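Local structure of copper-containing nitrite reductase (Thermus scotoductus, 6HBE) at residues Asn375-Asp380 against Gly388-Val393; Thr370-Asn375 against Gly411-Ile416; Asn356-Lys361 against Pro432-Ile437. The protein probably reduces nitrite to nitric oxide with electrons from cytochrome c, working as a copper-containing homotrimer whose subunits each carry an extra cupredoxin domain. All blocks are in the same frame, centred on the assembly; numbering follows the deposited sequence.

Interaction 1 of 3, residues Asn375-Asp380 against Gly388-Val393; sequences NEDVFD and GRHDAV. With CU (copper (II) ion), chain L.
Asp377 OD2 is gripped by two donors, the ring NE2 of His390 and the backbone N of Asn356. This His-carboxylate pair backs the His-Cys-His-Met copper site of the plastocyanin/azurin-like domain, in which His390 ND1 binds the metal together with Cys428, His431 and Met434. His390 NE2 lies 2.8 Å from Asp377 OD2 in a bond of 165°, in the ring plane and on the anti lone pair of the carboxylate. The carboxylate is turned 46° from the ring, and Gly355 N holds its OD1. With one nitrogen on copper and the other on the acid, the imidazole cannot rotate easily, and the aspartate probably makes it a more electron-rich ligand.

Asn375 supports the same corner. Its CG stands anti to the backbone N, which sends ND2 to Gly388 O at 3.0 Å, almost straight and on a lone pair; ND2 also reaches Leu408 O. OD1 accepts from Asp377 N, closing an Asx turn, and sits at the rim of the imidazole, 3.4 Å from His390 CD2.

Farther along, Gly388 N meets Phe379 O at 2.8 Å, nearly along the C=O axis. A beta carbon on Gly388 would clash with that oxygen. The Arg389 chain kinks at its CG-CD bond (-44°), bringing NH1 to 2.7 Å from Asp380 O, above the carbonyl plane.

Interaction 2 of 3, residues Thr370-Asn375 against Gly411-Ile416; sequences TVEFVN and GERYRI
Strands 370-375 and 413-416 run antiparallel along one edge of the cupredoxin sandwich, with 413-417 as the outermost strand of its sheet in this chain. Val371-Ile416 and Phe373-Tyr414 are hydrogen-bonded pairs, alternating with the non-hydrogen-bonded pairs Glu372-Arg415 and Val374-Arg413. The ladder ends where Gly411 N meets Asn375 O at 2.8 Å.

On the face shared by Glu372, Val374, Arg413 and Arg415, the glutamate reaches across to the partner strand. Its CB rests 3.9 Å from Arg415 CG. CG, anti to the backbone N, touches both arginine stems, at Arg415 CG and Arg413 CB. CD comes within 3.8 Å of Arg413 CD, and the carboxylate then divides its charge. OE1 takes Arg413 NH1 at 2.9 Å, while OE2 is held side-on by Arg415, with NE at 2.9 Å and NH2 at 3.3 Å. Arg415 NE and NH2 come from one side of the carboxylate plane and Arg413 NH1 from the other, each well out of it, although the oxygens lie close to the guanidinium planes. Val374 CG2 covers one face of the Arg413 guanidinium, off toward its rim. On the opposite face of the sheet, Ile416 CD1 touches the edge of the Phe373 ring at CE2.

A neighbouring subunit extends the network: its His321 NE2 bonds to Glu372 OE1, and its Glu322 pairs with Arg413 NH2. An alanine at Glu372 would remove both salt bridges and the bond to that histidine, and would probably leave the two arginines less well fixed, Arg415 the more so because Arg413 still has Glu322 of the neighbouring subunit. The carboxylate thus probably offsets neighbouring positive charge while joining the strand pair to the trimer interface.

Interaction 3 of 3, residues Asn356-Lys361 against Pro432-Ile437; sequences NSFYPK and PYMKGI
Segments 356-361 and 432-437 run in the same sense but meet directly through the backbone at one hydrogen bond, Ile437 N to Lys361 O at 2.9 Å, where the parallel pairing of strands 362-366 and 435-443 sets in. Water flanks it: one molecule links Phe358 N to Lys435 O, and a second lies between Pro360 O and Ile437 O.

Met434, a ligand of the copper in this domain, like the axial methionine of other cupredoxins, fills the space between the backbones. Its CG presses to 3.2 Å from Asn356 O, a buried carbonyl without any polar partner. A turn about the CG-SD bond (56°) lays CE over one face of the Phe358 ring, 3.9 Å from its centroid, in a CH-pi contact. Tyr426 meets the same phenyl ring edge-to-face.

Asn356 ND2 donates to Tyr433 OH at 3.2 Å, a rather bent bond. That hydroxyl also pairs with Glu385, and Asn356 OD1 bonds to His120 of helix 120-126, while Tyr433 packs on His125, a ligand of another copper, probably the N-terminal type 1 site. The seat of the methyl group, against the Phe358 ring and the backbone at Asn356-Ser357, probably steadies the thioether, whose sulfur faces the metal.

Along the chain the three contacts nest without crossing. Segment 356-361 comes first and waits longest for its partner: interaction 3 closes the outermost loop, at 432-437. Within it, strand 370-375 pairs with 411-416 in interaction 2, and within that, 375-380 turns back against 388-393 in interaction 1, the shortest closure, sharing Asn375 with interaction 2. Interactions 1 and 3 converge on the copper, where Met434 SD lies 3.3 Å from His390 ND1. Phe373 meets both Phe358 and Ala392, so interaction 2 packs on the other two. Together they join the sheet holding 370-375 to the one holding 435-443; interactions 1 and 2 also touch a neighbouring subunit.

Interaction 1 of 3, residues Asn375-Asp380 against Gly388-Val393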
loop_
_atom_site.group_PDB
_atom_site.type_symbol
_atom_site.label_atom_id
_atom_site.label_comp_id
_atom_site.label_asym_id
_atom_site.label_seq_id
_atom_site.Cartn_x
_atom_site.Cartn_y
_atom_site.Cartn_z
ATOM N N ASN C 375 3.587 -7.598 -22.746
ATOM C CA ASN C 375 2.425 -7.921 -21.944
ATOM C C ASN C 375 2.832 -8.159 -20.485
ATOM O O ASN C 375 3.443 -9.176 -20.172
ATOM C CB ASN C 375 1.637 -9.123 -22.493
ATOM C CG ASN C 375 0.268 -9.278 -21.829
ATOM O OD1 ASN C 375 -0.109 -8.493 -20.943
ATOM N ND2 ASN C 375 -0.472 -10.290 -22.229
ATOM N N GLU C 376 2.461 -7.221 -19.615
ATOM C CA GLU C 376 2.718 -7.345 -18.165
ATOM C C GLU C 376 1.574 -8.061 -17.423
ATOM O O GLU C 376 1.771 -8.503 -16.283
ATOM C CB GLU C 376 2.994 -5.973 -17.525
ATOM C CG GLU C 376 4.363 -5.364 -17.808
ATOM C CD GLU C 376 5.574 -6.226 -17.367
ATOM O OE1 GLU C 376 5.473 -7.179 -16.541
ATOM O OE2 GLU C 376 6.695 -5.951 -17.851
ATOM N N ASP C 377 0.400 -8.231 -18.038
ATOM C CA ASP C 377 -0.638 -9.044 -17.382
ATOM C C ASP C 377 -0.117 -10.476 -17.302
ATOM O O ASP C 377 0.619 -10.928 -18.195
ATOM C CB ASP C 377 -2.007 -8.953 -18.086
ATOM C CG ASP C 377 -2.845 -7.730 -17.648
ATOM O OD1 ASP C 377 -2.685 -7.226 -16.499
ATOM O OD2 ASP C 377 -3.685 -7.261 -18.457
ATOM N N VAL C 378 -0.461 -11.167 -16.208
ATOM C CA VAL C 378 0.158 -12.430 -15.811
ATOM C C VAL C 378 -0.693 -13.663 -16.165
ATOM O O VAL C 378 -0.122 -14.676 -16.575
ATOM C CB VAL C 378 0.505 -12.420 -14.286
ATOM C CG1 VAL C 378 1.405 -13.600 -13.908
ATOM C CG2 VAL C 378 1.226 -11.135 -13.942
ATOM N N PHE C 379 -2.023 -13.577 -16.017
ATOM C CA PHE C 379 -2.948 -14.691 -16.311
ATOM C C PHE C 379 -3.219 -14.769 -17.829
ATOM O O PHE C 379 -4.005 -13.993 -18.363
ATOM C CB PHE C 379 -4.269 -14.507 -15.550
ATOM C CG PHE C 379 -5.195 -15.708 -15.593
ATOM C CD1 PHE C 379 -6.041 -15.929 -16.673
ATOM C CD2 PHE C 379 -5.276 -16.561 -14.517
ATOM C CE1 PHE C 379 -6.907 -17.011 -16.692
ATOM C CE2 PHE C 379 -6.157 -17.634 -14.511
ATOM C CZ PHE C 379 -6.975 -17.868 -15.605
ATOM N N ASP C 380 -2.555 -15.693 -18.522
ATOM C CA ASP C 380 -2.655 -15.776 -20.008
ATOM C C ASP C 380 -3.347 -17.078 -20.481
ATOM O O ASP C 380 -3.199 -17.521 -21.623
ATOM C CB ASP C 380 -1.265 -15.531 -20.643
ATOM C CG ASP C 380 -0.205 -16.543 -20.190
ATOM O OD1 ASP C 380 -0.562 -17.625 -19.627
ATOM O OD2 ASP C 380 0.998 -16.248 -20.381
ATOM N N GLY C 388 -5.955 -12.691 -19.825
ATOM C CA GLY C 388 -5.096 -11.508 -19.839
ATOM C C GLY C 388 -4.069 -11.486 -20.964
ATOM O O GLY C 388 -3.138 -10.665 -20.922
ATOM N N ARG C 389 -4.210 -12.383 -21.959
ATOM C CA ARG C 389 -3.570 -12.195 -23.254
ATOM C C ARG C 389 -4.121 -10.964 -23.947
ATOM O O ARG C 389 -5.291 -10.630 -23.783
ATOM C CB ARG C 389 -3.784 -13.412 -24.174
ATOM C CG ARG C 389 -2.913 -14.610 -23.870
ATOM C CD ARG C 389 -3.007 -15.715 -24.948
ATOM N NE ARG C 389 -4.397 -15.951 -25.352
ATOM C CZ ARG C 389 -5.301 -16.727 -24.732
ATOM N NH1 ARG C 389 -5.003 -17.447 -23.654
ATOM N NH2 ARG C 389 -6.540 -16.808 -25.227
ATOM N N HIS C 390 -3.270 -10.291 -24.708
ATOM C CA HIS C 390 -3.620 -9.080 -25.451
ATOM C C HIS C 390 -2.916 -9.028 -26.795
ATOM O O HIS C 390 -1.828 -9.617 -26.969
ATOM C CB HIS C 390 -3.204 -7.802 -24.704
ATOM C CG HIS C 390 -3.780 -7.702 -23.338
ATOM N ND1 HIS C 390 -5.129 -7.546 -23.125
ATOM C CD2 HIS C 390 -3.205 -7.789 -22.116
ATOM C CE1 HIS C 390 -5.362 -7.519 -21.822
ATOM N NE2 HIS C 390 -4.212 -7.660 -21.186
ATOM N N ASP C 391 -3.518 -8.261 -27.714
ATOM C CA ASP C 391 -2.851 -7.818 -28.933
ATOM C C ASP C 391 -3.078 -6.328 -29.085
ATOM O O ASP C 391 -3.731 -5.679 -28.229
ATOM C CB ASP C 391 -3.306 -8.654 -30.170
ATOM C CG ASP C 391 -4.802 -8.469 -30.545
ATOM O OD1 ASP C 391 -5.449 -7.463 -30.170
ATOM O OD2 ASP C 391 -5.336 -9.338 -31.284
ATOM N N ALA C 392 -2.522 -5.759 -30.154
ATOM C CA ALA C 392 -2.793 -4.377 -30.515
ATOM C C ALA C 392 -3.103 -4.348 -32.029
ATOM O O ALA C 392 -2.269 -4.807 -32.807
ATOM C CB ALA C 392 -1.590 -3.504 -30.204
ATOM N N VAL C 393 -4.276 -3.818 -32.405
ATOM C CA VAL C 393 -4.778 -3.783 -33.817
ATOM C C VAL C 393 -5.281 -2.363 -34.157
ATOM O O VAL C 393 -6.169 -1.818 -33.483
ATOM C CB VAL C 393 -5.903 -4.837 -34.068
ATOM C CG1 VAL C 393 -5.508 -6.214 -33.554
ATOM C CG2 VAL C 393 -7.235 -4.460 -33.422
HETATM CU CU CU L . -6.750 -7.424 -24.375
#

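Interaction 2 of 3, residues Thr370-Asn375 against Gly411-Ile416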
loop_
_atom_site.group_PDB
_atom_site.type_symbol
_atom_site.label_atom_id
_atom_site.label_comp_id
_atom_site.label_asym_id
_atom_site.label_seq_id
_atom_site.Cartn_x
_atom_site.Cartn_y
_atom_site.Cartn_z
ATOM N N THR C 370 11.811 2.577 -32.685
ATOM C CA THR C 370 11.242 1.267 -32.534
ATOM C C THR C 370 10.449 1.221 -31.213
ATOM O O THR C 370 10.991 1.534 -30.155
ATOM C CB THR C 370 12.351 0.201 -32.517
ATOM O OG1 THR C 370 13.011 0.170 -33.796
ATOM C CG2 THR C 370 11.782 -1.165 -32.218
ATOM N N VAL C 371 9.200 0.779 -31.303
ATOM C CA VAL C 371 8.327 0.538 -30.153
ATOM C C VAL C 371 8.358 -0.950 -29.837
ATOM O O VAL C 371 8.262 -1.779 -30.752
ATOM C CB VAL C 371 6.869 0.940 -30.494
ATOM C CG1 VAL C 371 5.868 0.520 -29.408
ATOM C CG2 VAL C 371 6.803 2.431 -30.733
ATOM N N GLU C 372 8.447 -1.296 -28.550
ATOM C CA GLU C 372 8.260 -2.675 -28.119
ATOM C C GLU C 372 7.020 -2.760 -27.236
ATOM O O GLU C 372 7.009 -2.180 -26.137
ATOM C CB GLU C 372 9.491 -3.175 -27.339
ATOM C CG GLU C 372 9.379 -4.617 -26.821
ATOM C CD GLU C 372 10.650 -5.130 -26.158
ATOM O OE1 GLU C 372 10.858 -4.869 -24.941
ATOM O OE2 GLU C 372 11.455 -5.803 -26.846
ATOM N N PHE C 373 6.000 -3.476 -27.713
ATOM C CA PHE C 373 4.863 -3.893 -26.882
ATOM C C PHE C 373 5.302 -5.054 -25.970
ATOM O O PHE C 373 5.957 -6.022 -26.433
ATOM C CB PHE C 373 3.663 -4.350 -27.728
ATOM C CG PHE C 373 2.881 -3.224 -28.345
ATOM C CD1 PHE C 373 1.861 -2.599 -27.642
ATOM C CD2 PHE C 373 3.172 -2.769 -29.635
ATOM C CE1 PHE C 373 1.132 -1.550 -28.204
ATOM C CE2 PHE C 373 2.448 -1.716 -30.199
ATOM C CZ PHE C 373 1.427 -1.100 -29.493
ATOM N N VAL C 374 4.980 -4.957 -24.674
ATOM C CA VAL C 374 5.232 -6.082 -23.736
ATOM C C VAL C 374 3.977 -6.336 -22.913
ATOM O O VAL C 374 3.357 -5.392 -22.444
ATOM C CB VAL C 374 6.481 -5.815 -22.827
ATOM C CG1 VAL C 374 6.325 -4.552 -21.976
ATOM C CG2 VAL C 374 6.762 -7.012 -21.923
ATOM N N ASN C 375 3.587 -7.598 -22.746
ATOM C CA ASN C 375 2.425 -7.921 -21.944
ATOM C C ASN C 375 2.832 -8.159 -20.485
ATOM O O ASN C 375 3.443 -9.176 -20.172
ATOM C CB ASN C 375 1.637 -9.123 -22.493
ATOM C CG ASN C 375 0.268 -9.278 -21.829
ATOM O OD1 ASN C 375 -0.109 -8.493 -20.943
ATOM N ND2 ASN C 375 -0.472 -10.290 -22.229
ATOM N N GLY C 411 4.875 -11.611 -20.408
ATOM C CA GLY C 411 6.280 -11.388 -20.652
ATOM C C GLY C 411 6.715 -11.579 -22.100
ATOM O O GLY C 411 7.937 -11.530 -22.351
ATOM N N GLU C 412 5.760 -11.802 -23.026
ATOM C CA GLU C 412 6.070 -11.869 -24.478
ATOM C C GLU C 412 6.093 -10.475 -25.041
ATOM O O GLU C 412 5.460 -9.565 -24.495
ATOM C CB GLU C 412 5.104 -12.772 -25.242
ATOM C CG GLU C 412 5.235 -14.222 -24.804
ATOM C CD GLU C 412 4.360 -15.203 -25.568
ATOM O OE1 GLU C 412 3.334 -14.811 -26.153
ATOM O OE2 GLU C 412 4.683 -16.408 -25.538
ATOM N N ARG C 413 6.842 -10.292 -26.132
ATOM C CA ARG C 413 7.176 -8.956 -26.658
ATOM C C ARG C 413 7.002 -8.885 -28.186
ATOM O O ARG C 413 7.180 -9.881 -28.873
ATOM C CB ARG C 413 8.622 -8.577 -26.315
ATOM C CG ARG C 413 8.958 -8.582 -24.820
ATOM C CD ARG C 413 10.446 -8.493 -24.502
ATOM N NE ARG C 413 10.604 -8.636 -23.054
ATOM C CZ ARG C 413 10.553 -7.648 -22.157
ATOM N NH1 ARG C 413 10.427 -6.368 -22.515
ATOM N NH2 ARG C 413 10.655 -7.963 -20.865
ATOM N N TYR C 414 6.675 -7.709 -28.709
ATOM C CA TYR C 414 6.609 -7.514 -30.177
ATOM C C TYR C 414 7.081 -6.118 -30.549
ATOM O O TYR C 414 6.567 -5.137 -30.008
ATOM C CB TYR C 414 5.195 -7.768 -30.708
ATOM C CG TYR C 414 5.090 -7.744 -32.232
ATOM C CD1 TYR C 414 5.562 -8.810 -33.001
ATOM C CD2 TYR C 414 4.510 -6.661 -32.886
ATOM C CE1 TYR C 414 5.464 -8.781 -34.391
ATOM C CE2 TYR C 414 4.398 -6.623 -34.263
ATOM C CZ TYR C 414 4.880 -7.680 -35.005
ATOM O OH TYR C 414 4.763 -7.616 -36.364
ATOM N N ARG C 415 8.040 -6.045 -31.489
ATOM C CA ARG C 415 8.644 -4.792 -31.938
ATOM C C ARG C 415 8.143 -4.314 -33.323
ATOM O O ARG C 415 7.882 -5.123 -34.238
ATOM C CB ARG C 415 10.162 -4.922 -31.960
ATOM C CG ARG C 415 10.787 -4.904 -30.581
ATOM C CD ARG C 415 12.298 -4.938 -30.597
ATOM N NE ARG C 415 12.846 -5.021 -29.230
ATOM C CZ ARG C 415 14.132 -4.866 -28.909
ATOM N NH1 ARG C 415 15.047 -4.607 -29.847
ATOM N NH2 ARG C 415 14.518 -4.972 -27.634
ATOM N N ILE C 416 7.987 -2.999 -33.431
ATOM C CA ILE C 416 7.577 -2.308 -34.659
ATOM C C ILE C 416 8.441 -1.065 -34.808
ATOM O O ILE C 416 8.556 -0.276 -33.875
ATOM C CB ILE C 416 6.103 -1.849 -34.597
ATOM C CG1 ILE C 416 5.173 -3.046 -34.475
ATOM C CG2 ILE C 416 5.741 -1.012 -35.818
ATOM C CD1 ILE C 416 3.763 -2.660 -34.057
#

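Interaction 3 of 3, residues Asn356-Lys361 against Pro432-Ile437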
loop_
_atom_site.group_PDB
_atom_site.type_symbol
_atom_site.label_atom_id
_atom_site.label_comp_id
_atom_site.label_asym_id
_atom_site.label_seq_id
_atom_site.Cartn_x
_atom_site.Cartn_y
_atom_site.Cartn_z
ATOM N N ASN C 356 -5.621 -4.658 -18.365
ATOM C CA ASN C 356 -6.490 -4.424 -19.534
ATOM C C ASN C 356 -6.440 -2.966 -19.994
ATOM O O ASN C 356 -7.475 -2.320 -20.177
ATOM C CB ASN C 356 -7.935 -4.877 -19.280
ATOM C CG ASN C 356 -8.094 -6.390 -19.208
ATOM O OD1 ASN C 356 -7.126 -7.151 -19.103
ATOM N ND2 ASN C 356 -9.331 -6.840 -19.290
ATOM N N SER C 357 -5.220 -2.449 -20.129
ATOM C CA SER C 357 -4.976 -1.107 -20.636
ATOM C C SER C 357 -3.630 -1.023 -21.291
ATOM O O SER C 357 -2.800 -1.911 -21.117
ATOM C CB SER C 357 -5.109 -0.039 -19.533
ATOM O OG SER C 357 -3.993 0.015 -18.652
ATOM N N PHE C 358 -3.396 0.064 -22.047
ATOM C CA PHE C 358 -2.106 0.338 -22.655
ATOM C C PHE C 358 -1.444 1.506 -21.920
ATOM O O PHE C 358 -2.080 2.522 -21.711
ATOM C CB PHE C 358 -2.219 0.677 -24.160
ATOM C CG PHE C 358 -2.800 -0.432 -25.000
ATOM C CD1 PHE C 358 -2.037 -1.532 -25.344
ATOM C CD2 PHE C 358 -4.138 -0.379 -25.437
ATOM C CE1 PHE C 358 -2.573 -2.557 -26.122
ATOM C CE2 PHE C 358 -4.675 -1.389 -26.212
ATOM C CZ PHE C 358 -3.896 -2.487 -26.548
ATOM N N TYR C 359 -0.156 1.359 -21.570
ATOM C CA TYR C 359 0.599 2.378 -20.811
ATOM C C TYR C 359 1.953 2.670 -21.440
ATOM O O TYR C 359 2.791 1.788 -21.503
ATOM C CB TYR C 359 0.801 1.926 -19.345
ATOM C CG TYR C 359 1.444 2.978 -18.480
ATOM C CD1 TYR C 359 0.718 4.086 -18.053
ATOM C CD2 TYR C 359 2.773 2.890 -18.123
ATOM C CE1 TYR C 359 1.312 5.079 -17.274
ATOM C CE2 TYR C 359 3.377 3.877 -17.344
ATOM C CZ TYR C 359 2.629 4.954 -16.913
ATOM O OH TYR C 359 3.227 5.923 -16.134
ATOM N N PRO C 360 2.207 3.894 -21.892
ATOM C CA PRO C 360 1.315 5.062 -21.818
ATOM C C PRO C 360 0.123 4.983 -22.796
ATOM O O PRO C 360 0.196 4.252 -23.802
ATOM C CB PRO C 360 2.260 6.220 -22.187
ATOM C CG PRO C 360 3.276 5.594 -23.084
ATOM C CD PRO C 360 3.436 4.162 -22.649
ATOM N N LYS C 361 -0.983 5.659 -22.463
ATOM C CA LYS C 361 -2.176 5.692 -23.316
ATOM C C LYS C 361 -1.932 6.349 -24.703
ATOM O O LYS C 361 -2.465 5.879 -25.722
ATOM C CB LYS C 361 -3.341 6.414 -22.620
ATOM C CG LYS C 361 -3.916 5.674 -21.404
ATOM C CD LYS C 361 -4.933 6.525 -20.643
ATOM C CE LYS C 361 -5.518 5.831 -19.392
ATOM N NZ LYS C 361 -6.097 4.484 -19.675
ATOM N N PRO C 432 -12.112 -5.196 -26.703
ATOM C CA PRO C 432 -12.156 -4.035 -27.626
ATOM C C PRO C 432 -12.293 -2.643 -26.990
ATOM O O PRO C 432 -12.067 -1.654 -27.670
ATOM C CB PRO C 432 -13.337 -4.348 -28.567
ATOM C CG PRO C 432 -14.059 -5.520 -27.972
ATOM C CD PRO C 432 -13.301 -6.062 -26.795
ATOM N N TYR C 433 -12.644 -2.602 -25.705
ATOM C CA TYR C 433 -12.660 -1.379 -24.866
ATOM C C TYR C 433 -11.252 -0.899 -24.419
ATOM O O TYR C 433 -11.111 0.235 -23.966
ATOM C CB TYR C 433 -13.596 -1.564 -23.645
ATOM C CG TYR C 433 -13.223 -2.737 -22.779
ATOM C CD1 TYR C 433 -12.280 -2.611 -21.752
ATOM C CD2 TYR C 433 -13.781 -3.992 -22.999
ATOM C CE1 TYR C 433 -11.921 -3.713 -20.975
ATOM C CE2 TYR C 433 -13.416 -5.075 -22.256
ATOM C CZ TYR C 433 -12.485 -4.942 -21.232
ATOM O OH TYR C 433 -12.145 -6.076 -20.512
ATOM N N MET C 434 -10.221 -1.738 -24.554
ATOM C CA MET C 434 -8.819 -1.279 -24.405
ATOM C C MET C 434 -8.419 -0.454 -25.598
ATOM O O MET C 434 -8.527 -0.932 -26.736
ATOM C CB MET C 434 -7.841 -2.441 -24.381
ATOM C CG MET C 434 -7.939 -3.307 -23.157
ATOM S SD MET C 434 -6.773 -4.691 -23.145
ATOM C CE MET C 434 -5.200 -3.923 -23.340
ATOM N N LYS C 435 -7.905 0.743 -25.361
ATOM C CA LYS C 435 -7.593 1.660 -26.463
ATOM C C LYS C 435 -6.375 2.521 -26.196
ATOM O O LYS C 435 -6.175 3.019 -25.080
ATOM C CB LYS C 435 -8.804 2.566 -26.769
ATOM C CG LYS C 435 -8.626 3.437 -28.026
ATOM C CD LYS C 435 -9.884 4.215 -28.420
ATOM C CE LYS C 435 -10.969 3.315 -28.988
ATOM N NZ LYS C 435 -12.146 4.108 -29.440
ATOM N N GLY C 436 -5.581 2.730 -27.246
ATOM C CA GLY C 436 -4.399 3.581 -27.196
ATOM C C GLY C 436 -4.131 4.296 -28.511
ATOM O O GLY C 436 -4.796 4.012 -29.524
ATOM N N ILE C 437 -3.151 5.198 -28.477
ATOM C CA ILE C 437 -2.742 6.032 -29.640
ATOM C C ILE C 437 -1.233 6.033 -29.784
ATOM O O ILE C 437 -0.497 6.156 -28.779
ATOM C CB ILE C 437 -3.236 7.494 -29.499
ATOM C CG1 ILE C 437 -4.763 7.577 -29.666
ATOM C CG2 ILE C 437 -2.555 8.420 -30.502
ATOM C CD1 ILE C 437 -5.388 8.885 -29.244
HETATM O O HOH W 1 -5.306 2.343 -22.392
HETATM O O HOH W 2 0.143 4.046 -26.765
#